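Long-range contacts in ankyrin repeat domain protein (Legionella pneumophila subsp. pneumophila, PDB 6MCA), which interacts, as the bacterial effector AnkH, with the host LARP7 component of the 7SK snRNP complex and combines ankyrin repeats with a cysteine protease-like fold: residues Leu158-Arg162 / Trp349-Gln353; Val195-Arg200 / Ile221-Thr226; Ser205-Leu211 / Glu382-Trp386; Lys388-Asp393 / Arg432-Ile436. All blocks are in the same frame, centred on the assembly; numbering follows the deposited sequence.

Contact 1: residues Leu158-Arg162 / Trp349-Gln353; sequences LIGHR and WANVQ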
loop_
_atom_site.group_PDB
_atom_site.type_symbol
_atom_site.label_atom_id
_atom_site.label_comp_id
_atom_site.label_asym_id
_atom_site.label_seq_id
_atom_site.Cartn_x
_atom_site.Cartn_y
_atom_site.Cartn_z
ATOM N N LEU A 158 -4.176 6.287 -2.489
ATOM C CA LEU A 158 -5.480 5.707 -2.189
ATOM C C LEU A 158 -6.515 6.110 -3.229
ATOM O O LEU A 158 -7.363 5.299 -3.615
ATOM C CB LEU A 158 -5.927 6.128 -0.788
ATOM C CG LEU A 158 -7.236 5.524 -0.279
ATOM C CD1 LEU A 158 -7.146 4.007 -0.242
ATOM C CD2 LEU A 158 -7.579 6.077 1.094
ATOM N N ILE A 159 -6.458 7.355 -3.705
ATOM C CA ILE A 159 -7.408 7.801 -4.719
ATOM C C ILE A 159 -7.133 7.111 -6.049
ATOM O O ILE A 159 -8.062 6.656 -6.729
ATOM C CB ILE A 159 -7.367 9.333 -4.851
ATOM C CG1 ILE A 159 -8.263 9.975 -3.791
ATOM C CG2 ILE A 159 -7.786 9.766 -6.249
ATOM C CD1 ILE A 159 -8.291 11.476 -3.851
ATOM N N GLY A 160 -5.860 7.015 -6.440
ATOM C CA GLY A 160 -5.531 6.332 -7.679
ATOM C C GLY A 160 -5.967 4.880 -7.679
ATOM O O GLY A 160 -6.364 4.341 -8.713
ATOM N N HIS A 161 -5.909 4.230 -6.515
ATOM C CA HIS A 161 -6.327 2.832 -6.446
ATOM C C HIS A 161 -7.846 2.697 -6.389
ATOM O O HIS A 161 -8.433 1.911 -7.141
ATOM C CB HIS A 161 -5.679 2.152 -5.240
ATOM C CG HIS A 161 -4.224 1.852 -5.428
ATOM N ND1 HIS A 161 -3.718 1.326 -6.598
ATOM C CD2 HIS A 161 -3.167 2.001 -4.595
ATOM C CE1 HIS A 161 -2.413 1.166 -6.478
ATOM N NE2 HIS A 161 -2.053 1.568 -5.272
ATOM N N ARG A 162 -8.501 3.456 -5.504
ATOM C CA ARG A 162 -9.944 3.316 -5.322
ATOM C C ARG A 162 -10.708 3.716 -6.577
ATOM O O ARG A 162 -11.695 3.067 -6.946
ATOM C CB ARG A 162 -10.409 4.156 -4.133
ATOM C CG ARG A 162 -9.948 3.645 -2.782
ATOM C CD ARG A 162 -10.686 2.383 -2.376
ATOM N NE ARG A 162 -10.395 2.023 -0.992
ATOM C CZ ARG A 162 -10.444 0.783 -0.515
ATOM N NH1 ARG A 162 -10.772 -0.224 -1.313
ATOM N NH2 ARG A 162 -10.160 0.552 0.759
ATOM N N TRP A 349 -4.137 -4.879 -6.208
ATOM C CA TRP A 349 -4.936 -4.071 -5.293
ATOM C C TRP A 349 -6.298 -4.705 -5.049
ATOM O O TRP A 349 -6.731 -4.845 -3.900
ATOM C CB TRP A 349 -5.094 -2.653 -5.843
ATOM C CG TRP A 349 -6.061 -1.821 -5.056
ATOM C CD1 TRP A 349 -7.393 -1.652 -5.306
ATOM C CD2 TRP A 349 -5.772 -1.047 -3.884
ATOM N NE1 TRP A 349 -7.950 -0.820 -4.365
ATOM C CE2 TRP A 349 -6.976 -0.435 -3.481
ATOM C CE3 TRP A 349 -4.612 -0.810 -3.140
ATOM C CZ2 TRP A 349 -7.053 0.398 -2.367
ATOM C CZ3 TRP A 349 -4.691 0.017 -2.033
ATOM C CH2 TRP A 349 -5.903 0.610 -1.657
ATOM N N ALA A 350 -6.988 -5.097 -6.124
ATOM C CA ALA A 350 -8.299 -5.719 -5.979
ATOM C C ALA A 350 -8.205 -7.035 -5.219
ATOM O O ALA A 350 -9.095 -7.371 -4.427
ATOM C CB ALA A 350 -8.932 -5.935 -7.353
ATOM N N ASN A 351 -7.129 -7.794 -5.444
ATOM C CA ASN A 351 -6.942 -9.045 -4.717
ATOM C C ASN A 351 -6.808 -8.795 -3.221
ATOM O O ASN A 351 -7.368 -9.541 -2.408
ATOM C CB ASN A 351 -5.715 -9.789 -5.248
ATOM C CG ASN A 351 -5.966 -10.445 -6.592
ATOM O OD1 ASN A 351 -7.110 -10.589 -7.021
ATOM N ND2 ASN A 351 -4.893 -10.850 -7.261
ATOM N N VAL A 352 -6.075 -7.748 -2.837
ATOM C CA VAL A 352 -5.946 -7.435 -1.417
ATOM C C VAL A 352 -7.273 -6.935 -0.855
ATOM O O VAL A 352 -7.653 -7.283 0.270
ATOM C CB VAL A 352 -4.811 -6.421 -1.187
ATOM C CG1 VAL A 352 -4.688 -6.096 0.294
ATOM C CG2 VAL A 352 -3.497 -6.968 -1.720
ATOM N N GLN A 353 -8.000 -6.118 -1.624
ATOM C CA GLN A 353 -9.294 -5.624 -1.155
ATOM C C GLN A 353 -10.266 -6.769 -0.902
ATOM O O GLN A 353 -11.006 -6.759 0.089
ATOM C CB GLN A 353 -9.903 -4.642 -2.160
ATOM C CG GLN A 353 -9.038 -3.450 -2.527
ATOM C CD GLN A 353 -8.374 -2.808 -1.329
ATOM O OE1 GLN A 353 -9.044 -2.287 -0.437
ATOM N NE2 GLN A 353 -7.048 -2.840 -1.304
HETATM O O HOH W 1 -10.850 -0.559 -4.405
#

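Contact 2: residues Val195-Arg200 / Ile221-Thr226; sequences VKDSLR and IMDAFT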
loop_
_atom_site.group_PDB
_atom_site.type_symbol
_atom_site.label_atom_id
_atom_site.label_comp_id
_atom_site.label_asym_id
_atom_site.label_seq_id
_atom_site.Cartn_x
_atom_site.Cartn_y
_atom_site.Cartn_z
ATOM N N VAL A 195 -4.991 -0.525 3.926
ATOM C CA VAL A 195 -6.251 -1.254 4.031
ATOM C C VAL A 195 -6.650 -1.405 5.492
ATOM O O VAL A 195 -7.822 -1.226 5.853
ATOM C CB VAL A 195 -6.146 -2.618 3.324
ATOM C CG1 VAL A 195 -7.256 -3.550 3.791
ATOM C CG2 VAL A 195 -6.207 -2.433 1.821
ATOM N N LYS A 196 -5.682 -1.723 6.357
ATOM C CA LYS A 196 -5.986 -1.796 7.784
ATOM C C LYS A 196 -6.472 -0.447 8.308
ATOM O O LYS A 196 -7.464 -0.372 9.048
ATOM C CB LYS A 196 -4.758 -2.272 8.560
ATOM C CG LYS A 196 -5.009 -2.441 10.046
ATOM C CD LYS A 196 -3.722 -2.719 10.797
ATOM C CE LYS A 196 -3.931 -2.586 12.294
ATOM N NZ LYS A 196 -2.657 -2.742 13.050
ATOM N N ASP A 197 -5.792 0.637 7.918
ATOM C CA ASP A 197 -6.198 1.960 8.385
ATOM C C ASP A 197 -7.575 2.345 7.852
ATOM O O ASP A 197 -8.365 2.990 8.554
ATOM C CB ASP A 197 -5.157 3.002 7.983
ATOM C CG ASP A 197 -5.472 4.375 8.534
ATOM O OD1 ASP A 197 -5.263 4.589 9.748
ATOM O OD2 ASP A 197 -5.929 5.240 7.757
ATOM N N SER A 198 -7.885 1.950 6.614
ATOM C CA SER A 198 -9.188 2.247 6.035
ATOM C C SER A 198 -10.294 1.497 6.758
ATOM O O SER A 198 -11.368 2.052 6.999
ATOM C CB SER A 198 -9.187 1.900 4.547
ATOM O OG SER A 198 -10.505 1.825 4.035
ATOM N N LEU A 199 -10.051 0.234 7.117
ATOM C CA LEU A 199 -11.033 -0.497 7.913
ATOM C C LEU A 199 -11.240 0.165 9.271
ATOM O O LEU A 199 -12.380 0.302 9.741
ATOM C CB LEU A 199 -10.594 -1.951 8.085
ATOM C CG LEU A 199 -10.655 -2.828 6.835
ATOM C CD1 LEU A 199 -10.084 -4.205 7.127
ATOM C CD2 LEU A 199 -12.084 -2.933 6.321
ATOM N N ARG A 200 -10.143 0.582 9.914
ATOM C CA ARG A 200 -10.248 1.257 11.205
ATOM C C ARG A 200 -11.095 2.519 11.098
ATOM O O ARG A 200 -11.970 2.768 11.936
ATOM C CB ARG A 200 -8.854 1.593 11.739
ATOM C CG ARG A 200 -8.876 2.394 13.030
ATOM C CD ARG A 200 -7.500 2.942 13.372
ATOM N NE ARG A 200 -7.085 4.001 12.457
ATOM C CZ ARG A 200 -7.434 5.276 12.584
ATOM N NH1 ARG A 200 -8.209 5.656 13.589
ATOM N NH2 ARG A 200 -7.008 6.172 11.704
ATOM N N ILE A 221 -10.213 -9.462 11.189
ATOM C CA ILE A 221 -9.532 -9.247 9.914
ATOM C C ILE A 221 -8.379 -8.274 10.100
ATOM O O ILE A 221 -7.241 -8.540 9.688
ATOM C CB ILE A 221 -10.528 -8.753 8.850
ATOM C CG1 ILE A 221 -11.590 -9.821 8.579
ATOM C CG2 ILE A 221 -9.803 -8.385 7.566
ATOM C CD1 ILE A 221 -12.666 -9.385 7.606
ATOM N N MET A 222 -8.648 -7.150 10.774
ATOM C CA MET A 222 -7.593 -6.177 11.032
ATOM C C MET A 222 -6.421 -6.834 11.746
ATOM O O MET A 222 -5.264 -6.681 11.333
ATOM C CB MET A 222 -8.148 -5.004 11.841
ATOM C CG MET A 222 -9.135 -4.146 11.063
ATOM S SD MET A 222 -9.996 -2.929 12.078
ATOM C CE MET A 222 -8.618 -1.945 12.665
ATOM N N ASP A 223 -6.713 -7.619 12.790
ATOM C CA ASP A 223 -5.666 -8.368 13.474
ATOM C C ASP A 223 -4.819 -9.140 12.473
ATOM O O ASP A 223 -3.590 -8.995 12.435
ATOM C CB ASP A 223 -6.284 -9.322 14.499
ATOM C CG ASP A 223 -6.727 -8.615 15.762
ATOM O OD1 ASP A 223 -7.293 -9.288 16.650
ATOM O OD2 ASP A 223 -6.507 -7.391 15.872
ATOM N N ALA A 224 -5.478 -9.928 11.619
ATOM C CA ALA A 224 -4.751 -10.711 10.629
ATOM C C ALA A 224 -3.875 -9.812 9.769
ATOM O O ALA A 224 -2.682 -10.084 9.580
ATOM C CB ALA A 224 -5.732 -11.508 9.771
ATOM N N PHE A 225 -4.440 -8.697 9.290
ATOM C CA PHE A 225 -3.656 -7.778 8.474
ATOM C C PHE A 225 -2.410 -7.329 9.219
ATOM O O PHE A 225 -1.306 -7.332 8.656
ATOM C CB PHE A 225 -4.506 -6.579 8.058
ATOM C CG PHE A 225 -5.190 -6.754 6.733
ATOM C CD1 PHE A 225 -4.463 -6.721 5.553
ATOM C CD2 PHE A 225 -6.558 -6.955 6.664
ATOM C CE1 PHE A 225 -5.089 -6.882 4.331
ATOM C CE2 PHE A 225 -7.189 -7.118 5.445
ATOM C CZ PHE A 225 -6.452 -7.081 4.276
ATOM N N THR A 226 -2.561 -6.994 10.504
ATOM C CA THR A 226 -1.412 -6.647 11.332
ATOM C C THR A 226 -0.333 -7.713 11.214
ATOM O O THR A 226 0.804 -7.429 10.815
ATOM C CB THR A 226 -1.842 -6.480 12.790
ATOM O OG1 THR A 226 -2.805 -5.427 12.890
ATOM C CG2 THR A 226 -0.642 -6.151 13.666
#

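Contact 3: residues Ser205-Leu211 / Glu382-Trp386; sequences SYSTRHL and EWVEW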
loop_
_atom_site.group_PDB
_atom_site.type_symbol
_atom_site.label_atom_id
_atom_site.label_comp_id
_atom_site.label_asym_id
_atom_site.label_seq_id
_atom_site.Cartn_x
_atom_site.Cartn_y
_atom_site.Cartn_z
ATOM N N SER A 205 -16.669 5.479 11.660
ATOM C CA SER A 205 -17.461 6.562 11.100
ATOM C C SER A 205 -18.877 6.520 11.659
ATOM O O SER A 205 -19.431 5.445 11.903
ATOM C CB SER A 205 -17.492 6.463 9.574
ATOM O OG SER A 205 -18.151 7.578 8.998
ATOM N N TYR A 206 -19.456 7.703 11.876
ATOM C CA TYR A 206 -20.851 7.775 12.299
ATOM C C TYR A 206 -21.761 7.121 11.266
ATOM O O TYR A 206 -22.637 6.314 11.606
ATOM C CB TYR A 206 -21.256 9.232 12.527
ATOM C CG TYR A 206 -20.654 9.866 13.762
ATOM C CD1 TYR A 206 -20.556 9.158 14.953
ATOM C CD2 TYR A 206 -20.187 11.174 13.736
ATOM C CE1 TYR A 206 -20.009 9.736 16.085
ATOM C CE2 TYR A 206 -19.639 11.761 14.862
ATOM C CZ TYR A 206 -19.552 11.038 16.034
ATOM O OH TYR A 206 -19.005 11.619 17.155
ATOM N N SER A 207 -21.534 7.430 9.986
ATOM C CA SER A 207 -22.384 6.963 8.898
ATOM C C SER A 207 -22.442 5.445 8.781
ATOM O O SER A 207 -23.242 4.937 7.988
ATOM C CB SER A 207 -21.897 7.560 7.575
ATOM O OG SER A 207 -20.512 7.325 7.390
ATOM N N THR A 208 -21.627 4.711 9.538
ATOM C CA THR A 208 -21.612 3.255 9.474
ATOM C C THR A 208 -22.089 2.607 10.770
ATOM O O THR A 208 -21.865 1.409 10.974
ATOM C CB THR A 208 -20.210 2.752 9.122
ATOM O OG1 THR A 208 -19.360 2.859 10.270
ATOM C CG2 THR A 208 -19.619 3.572 7.983
ATOM N N ARG A 209 -22.751 3.370 11.648
ATOM C CA ARG A 209 -23.180 2.800 12.925
ATOM C C ARG A 209 -24.161 1.648 12.729
ATOM O O ARG A 209 -24.152 0.687 13.509
ATOM C CB ARG A 209 -23.783 3.889 13.818
ATOM C CG ARG A 209 -25.257 4.181 13.590
ATOM C CD ARG A 209 -25.863 4.909 14.781
ATOM N NE ARG A 209 -26.364 3.983 15.793
ATOM C CZ ARG A 209 -27.652 3.789 16.057
ATOM N NH1 ARG A 209 -28.577 4.461 15.385
ATOM N NH2 ARG A 209 -28.017 2.926 16.995
ATOM N N HIS A 210 -24.980 1.700 11.675
ATOM C CA HIS A 210 -25.916 0.615 11.400
ATOM C C HIS A 210 -25.216 -0.698 11.074
ATOM O O HIS A 210 -25.890 -1.732 10.982
ATOM C CB HIS A 210 -26.850 1.004 10.251
ATOM C CG HIS A 210 -26.151 1.198 8.942
ATOM N ND1 HIS A 210 -25.559 2.390 8.583
ATOM C CD2 HIS A 210 -25.951 0.351 7.904
ATOM C CE1 HIS A 210 -25.024 2.269 7.381
ATOM N NE2 HIS A 210 -25.247 1.042 6.947
ATOM N N LEU A 211 -23.894 -0.686 10.898
ATOM C CA LEU A 211 -23.119 -1.894 10.654
ATOM C C LEU A 211 -22.408 -2.388 11.910
ATOM O O LEU A 211 -21.497 -3.217 11.808
ATOM C CB LEU A 211 -22.103 -1.650 9.539
ATOM C CG LEU A 211 -22.656 -1.161 8.199
ATOM C CD1 LEU A 211 -21.525 -0.845 7.236
ATOM C CD2 LEU A 211 -23.600 -2.189 7.598
ATOM N N GLU A 382 -20.188 -1.497 0.405
ATOM C CA GLU A 382 -20.382 -0.329 1.258
ATOM C C GLU A 382 -19.046 0.258 1.700
ATOM O O GLU A 382 -18.849 1.479 1.651
ATOM C CB GLU A 382 -21.236 -0.703 2.470
ATOM C CG GLU A 382 -21.811 0.487 3.219
ATOM C CD GLU A 382 -23.177 0.201 3.812
ATOM O OE1 GLU A 382 -23.640 -0.955 3.715
ATOM O OE2 GLU A 382 -23.788 1.133 4.375
ATOM N N TRP A 383 -18.110 -0.601 2.114
ATOM C CA TRP A 383 -16.797 -0.137 2.549
ATOM C C TRP A 383 -16.045 0.547 1.414
ATOM O O TRP A 383 -15.441 1.609 1.613
ATOM C CB TRP A 383 -15.993 -1.317 3.099
ATOM C CG TRP A 383 -14.527 -1.053 3.281
ATOM C CD1 TRP A 383 -13.956 -0.031 3.985
ATOM C CD2 TRP A 383 -13.442 -1.833 2.759
ATOM N NE1 TRP A 383 -12.586 -0.125 3.930
ATOM C CE2 TRP A 383 -12.245 -1.222 3.185
ATOM C CE3 TRP A 383 -13.368 -2.987 1.973
ATOM C CZ2 TRP A 383 -10.989 -1.727 2.849
ATOM C CZ3 TRP A 383 -12.120 -3.486 1.641
ATOM C CH2 TRP A 383 -10.948 -2.856 2.078
ATOM N N VAL A 384 -16.079 -0.037 0.214
ATOM C CA VAL A 384 -15.333 0.537 -0.904
ATOM C C VAL A 384 -15.898 1.901 -1.290
ATOM O O VAL A 384 -15.143 2.862 -1.503
ATOM C CB VAL A 384 -15.325 -0.439 -2.095
ATOM C CG1 VAL A 384 -14.841 0.260 -3.356
ATOM C CG2 VAL A 384 -14.445 -1.641 -1.782
ATOM N N GLU A 385 -17.227 2.017 -1.382
ATOM C CA GLU A 385 -17.814 3.306 -1.741
ATOM C C GLU A 385 -17.566 4.349 -0.655
ATOM O O GLU A 385 -17.263 5.516 -0.956
ATOM C CB GLU A 385 -19.309 3.146 -2.014
ATOM C CG GLU A 385 -19.630 2.389 -3.297
ATOM C CD GLU A 385 -19.000 3.018 -4.528
ATOM O OE1 GLU A 385 -18.149 2.362 -5.164
ATOM O OE2 GLU A 385 -19.357 4.167 -4.861
ATOM N N TRP A 386 -17.682 3.945 0.616
ATOM C CA TRP A 386 -17.391 4.861 1.711
ATOM C C TRP A 386 -15.953 5.355 1.648
ATOM O O TRP A 386 -15.687 6.534 1.895
ATOM C CB TRP A 386 -17.664 4.178 3.053
ATOM C CG TRP A 386 -17.314 5.026 4.237
ATOM C CD1 TRP A 386 -18.153 5.840 4.939
ATOM C CD2 TRP A 386 -16.026 5.148 4.857
ATOM N NE1 TRP A 386 -17.471 6.461 5.956
ATOM C CE2 TRP A 386 -16.163 6.054 5.926
ATOM C CE3 TRP A 386 -14.772 4.580 4.609
ATOM C CZ2 TRP A 386 -15.094 6.404 6.748
ATOM C CZ3 TRP A 386 -13.714 4.930 5.424
ATOM C CH2 TRP A 386 -13.880 5.833 6.481
#

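Contact 4: residues Lys388-Asp393 / Arg432-Ile436; sequences KDRALD and RAEKI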
loop_
_atom_site.group_PDB
_atom_site.type_symbol
_atom_site.label_atom_id
_atom_site.label_comp_id
_atom_site.label_asym_id
_atom_site.label_seq_id
_atom_site.Cartn_x
_atom_site.Cartn_y
_atom_site.Cartn_z
ATOM N N LYS A 388 -13.985 5.543 -1.067
ATOM C CA LYS A 388 -13.925 6.480 -2.187
ATOM C C LYS A 388 -14.344 7.878 -1.744
ATOM O O LYS A 388 -13.610 8.861 -1.935
ATOM C CB LYS A 388 -14.826 6.003 -3.327
ATOM C CG LYS A 388 -14.331 4.792 -4.094
ATOM C CD LYS A 388 -15.285 4.472 -5.235
ATOM C CE LYS A 388 -14.859 3.233 -6.001
ATOM N NZ LYS A 388 -15.826 2.901 -7.085
ATOM N N ASP A 389 -15.533 7.976 -1.143
ATOM C CA ASP A 389 -16.038 9.282 -0.733
ATOM C C ASP A 389 -15.178 9.906 0.363
ATOM O O ASP A 389 -15.017 11.130 0.396
ATOM C CB ASP A 389 -17.493 9.161 -0.283
ATOM C CG ASP A 389 -18.434 8.861 -1.436
ATOM O OD1 ASP A 389 -18.210 9.399 -2.542
ATOM O OD2 ASP A 389 -19.393 8.085 -1.241
ATOM N N ARG A 390 -14.599 9.088 1.245
ATOM C CA ARG A 390 -13.739 9.613 2.302
ATOM C C ARG A 390 -12.480 10.243 1.722
ATOM O O ARG A 390 -12.070 11.332 2.140
ATOM C CB ARG A 390 -13.378 8.495 3.284
ATOM C CG ARG A 390 -12.588 8.952 4.506
ATOM C CD ARG A 390 -11.086 8.730 4.336
ATOM N NE ARG A 390 -10.736 7.316 4.225
ATOM C CZ ARG A 390 -9.500 6.841 4.346
ATOM N NH1 ARG A 390 -8.491 7.668 4.582
ATOM N NH2 ARG A 390 -9.272 5.539 4.231
ATOM N N ALA A 391 -11.846 9.565 0.763
ATOM C CA ALA A 391 -10.653 10.127 0.137
ATOM C C ALA A 391 -10.983 11.404 -0.626
ATOM O O ALA A 391 -10.230 12.392 -0.566
ATOM C CB ALA A 391 -10.011 9.092 -0.786
ATOM N N LEU A 392 -12.112 11.410 -1.344
ATOM C CA LEU A 392 -12.522 12.620 -2.050
ATOM C C LEU A 392 -12.749 13.778 -1.080
ATOM O O LEU A 392 -12.327 14.914 -1.342
ATOM C CB LEU A 392 -13.784 12.343 -2.867
ATOM C CG LEU A 392 -14.340 13.502 -3.695
ATOM C CD1 LEU A 392 -13.268 14.066 -4.609
ATOM C CD2 LEU A 392 -15.544 13.046 -4.501
ATOM N N ASP A 393 -13.405 13.505 0.052
ATOM C CA ASP A 393 -13.648 14.545 1.047
ATOM C C ASP A 393 -12.345 15.043 1.658
ATOM O O ASP A 393 -12.204 16.237 1.939
ATOM C CB ASP A 393 -14.583 14.021 2.137
ATOM C CG ASP A 393 -15.989 13.776 1.632
ATOM O OD1 ASP A 393 -16.309 14.229 0.513
ATOM O OD2 ASP A 393 -16.775 13.125 2.353
ATOM N N ARG A 432 -20.341 13.344 -6.785
ATOM C CA ARG A 432 -18.896 13.549 -6.711
ATOM C C ARG A 432 -18.443 14.624 -7.692
ATOM O O ARG A 432 -17.564 15.438 -7.378
ATOM C CB ARG A 432 -18.161 12.236 -6.977
ATOM C CG ARG A 432 -18.534 11.109 -6.027
ATOM C CD ARG A 432 -17.528 9.972 -6.095
ATOM N NE ARG A 432 -17.863 8.894 -5.170
ATOM C CZ ARG A 432 -18.183 7.659 -5.546
ATOM N NH1 ARG A 432 -18.208 7.342 -6.833
ATOM N NH2 ARG A 432 -18.476 6.742 -4.633
ATOM N N ALA A 433 -19.044 14.652 -8.883
ATOM C CA ALA A 433 -18.694 15.660 -9.876
ATOM C C ALA A 433 -19.089 17.054 -9.410
ATOM O O ALA A 433 -18.372 18.021 -9.673
ATOM C CB ALA A 433 -19.358 15.332 -11.213
ATOM N N GLU A 434 -20.230 17.180 -8.732
ATOM C CA GLU A 434 -20.612 18.464 -8.153
ATOM C C GLU A 434 -19.596 18.905 -7.105
ATOM O O GLU A 434 -19.135 20.058 -7.105
ATOM C CB GLU A 434 -22.010 18.366 -7.540
ATOM C CG GLU A 434 -22.762 19.683 -7.470
ATOM C CD GLU A 434 -23.349 20.090 -8.806
ATOM O OE1 GLU A 434 -22.760 20.964 -9.476
ATOM O OE2 GLU A 434 -24.401 19.533 -9.187
ATOM N N LYS A 435 -19.239 17.987 -6.200
ATOM C CA LYS A 435 -18.206 18.269 -5.205
ATOM C C LYS A 435 -16.925 18.771 -5.858
ATOM O O LYS A 435 -16.305 19.729 -5.380
ATOM C CB LYS A 435 -17.911 17.013 -4.385
ATOM C CG LYS A 435 -18.931 16.666 -3.316
ATOM C CD LYS A 435 -18.379 15.570 -2.414
ATOM C CE LYS A 435 -19.466 14.919 -1.578
ATOM N NZ LYS A 435 -18.952 13.721 -0.859
ATOM N N ILE A 436 -16.513 18.134 -6.956
ATOM C CA ILE A 436 -15.243 18.479 -7.590
ATOM C C ILE A 436 -15.353 19.801 -8.344
ATOM O O ILE A 436 -14.451 20.648 -8.279
ATOM C CB ILE A 436 -14.788 17.334 -8.513
ATOM C CG1 ILE A 436 -14.454 16.089 -7.688
ATOM C CG2 ILE A 436 -13.594 17.759 -9.350
ATOM C CD1 ILE A 436 -14.491 14.803 -8.482
#

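Contact 1: residues Leu158-Arg162 / Trp349-Gln353
H161 and W349 mark the closest backbone approach, their CA atoms 7.1 Å apart, where segments 158-162 and 349-353, both helical, meet almost perpendicularly, with 88° between their short axes. Those axes stay 11.8 Å apart, so large side chains must bridge the gap. W349 does most of this: its CG is anti to the backbone N (chi1 172°), which carries the indole across to H161. The CB of H161 sits over the centre of one indole face, 3.4 Å from the centroid of the six-membered ring, a CH-pi contact. The imidazole continues over the same benzo ring as an offset stack, tilted by only 15°. On the opposite face, Q353 NE2 stands over the centre of the indole and donates to W349 O. Helix 348-353 is also tied through N351 to the backbone of A267 in the five-stranded antiparallel sheet, and probably belongs to the cysteine protease-like part; helix 147-162 also packs on helix 404-421, through I159 on I413 and I417. R162 turns one guanidinium face to W349 CZ2, roughly at right angles to the indole. Its NH1 makes a weak bond, 2.8 Å long, to Q353 OE1, and a water accepts from both R162 NH1 and W349 NE1. The stronger partner of R162 is D387, through NE, while W383 adds a cation-pi contact. L158 CD1 reaches W349 CH2 at 3.9 Å.

Contact 2: residues Val195-Arg200 / Ile221-Thr226
K196 and M222 bring the two helical segments closest, CA to CA 5.7 Å, with axes 9.8 Å apart and directions 157° from each other. This is an antiparallel pair of helices consecutive in sequence, 188-202 and 215-233, joined by the connection that contains 205-211. On the buried side V195 presents CG1 to one face of the F225 ring, a CH-pi contact offset toward the rim and 3.7 Å from F225 CZ. L199 CD1 comes obliquely to the same ring as a plain apolar contact and lies 4.2 Å from I221 CG2. W383 of helix 373-399 packs on V195 and L199, and V355 of helix 355-364 on F225, so this side faces the interior.

Toward the more exposed side, M222 and L199 slide past each other in opposite directions, with M222 CG 4.0 Å from L199 CB. A bend at the last torsion of M222 (chi3 61°) turns the methyl toward R200, placing CE 3.7 Å from R200 CB. The head of R200 turns away from this contact and forms a salt bridge with D197 in its own helix. K196, extended beyond CG, reaches obliquely across to T226 and delivers its ammonium to the hydroxyl. NZ donates to T226 OG1 at 2.7 Å, which leaves the hydroxyl proton for the helix backbone: T226 OG1 donates to M222 O at 3.2 Å, from a position 43° out of that carbonyl's plane.

Contact 3: residues Ser205-Leu211 / Glu382-Trp386
E382 meets H210 and L211, and one turn further along helix 373-399 W386 meets S205, S207 and T208; the nearest CA pair, T208 and W386, is 9.0 Å apart, so side chains make the contact. In E382, CB points toward segment 205-211. With CG anti to the backbone N (chi1 -164°) and a bend at the next torsion, CD comes to rest 3.9 Å from L211 CD1. OE1 lies beside both methyls of L211. OE2 takes the bond: H210 NE2 donates to it at 3.0 Å, the oxygen lying in the imidazole plane while the nitrogen approaches from the syn side, 34° out of the carboxylate plane.

The indole of W386 receives T208 CG2 over one face, and its pyrrole edge faces two hydroxyls, S205 OG at 3.3 Å from NE1 and S207 OG at 3.5 Å. Those two oxygens are hydrogen-bonded to each other. F202 places its ring edge-to-face with W386, and T208 OG1 has its main polar partner in F202 O. The contact thus docks the 3-10 turn between helices 188-202 and 215-233 on helix 373-399. A carboxylate acceptor in the ring plane should restrict rotation of the H210 imidazole at this partly exposed site, and its charge probably favours a proton on NE2.

Contact 4: residues Lys388-Asp393 / Arg432-Ile436
R432 reaches across to D389 and K435 to D393, joining two helical segments that run nearly parallel, 8° between their directions and 11.4 Å between their axes. D389 OD1 accepts from R432 NE at 2.7 Å; the bond is almost straight (167° at the hydrogen), with the oxygen in the guanidinium plane. R432 NH2 adds only a weak bond to the same oxygen, and its stronger partner is E385 OE2, one turn earlier on helix 373-399. K388 lays its CB over a face of this guanidinium, 3.9 Å from R432 NH2, and sends NZ to the other oxygen of E385. At the next turn the extended chain of K435 brings NZ within 3.0 Å of D393 OD1, on that oxygen's syn lone pair. On the inner side of the ion pairs L392 forks: CD2 lies 3.7 Å from R432 CB, and CD1 meets I436 CG1 at 3.9 Å. L414 of helix 404-421 packs on L392 and I436. Across this partly exposed seam the acids D389 and D393 of helix 373-399 face R432 and K435 of helix 427-440, while K388 shares E385 within its own helix; the pairing probably offsets much of the charge.

In the fold
Contact 1 is wholly buried, about 8 Å from the chain centre, and relies on ring stacking with one water and an arginine satisfied from helix 373-399. Contact 2, whose centre is about 14 Å from that of contact 1, is apolar inside and polar at its rim. Contacts 3 and 4 lie farther out, each about 21 Å from the chain centre: contact 4 rests mainly on salt bridges around a leucine, contact 3 on one His-carboxylate bond and an indole against small polar residues. Helix 373-399 carries one segment of each and also joins them by a salt bridge. It inserts W383 between contacts 1 and 2, with NE1 probably hydrogen-bonded to S198 OG. Along the chain, contact 2 nests inside contact 1, while contact 3 crosses both.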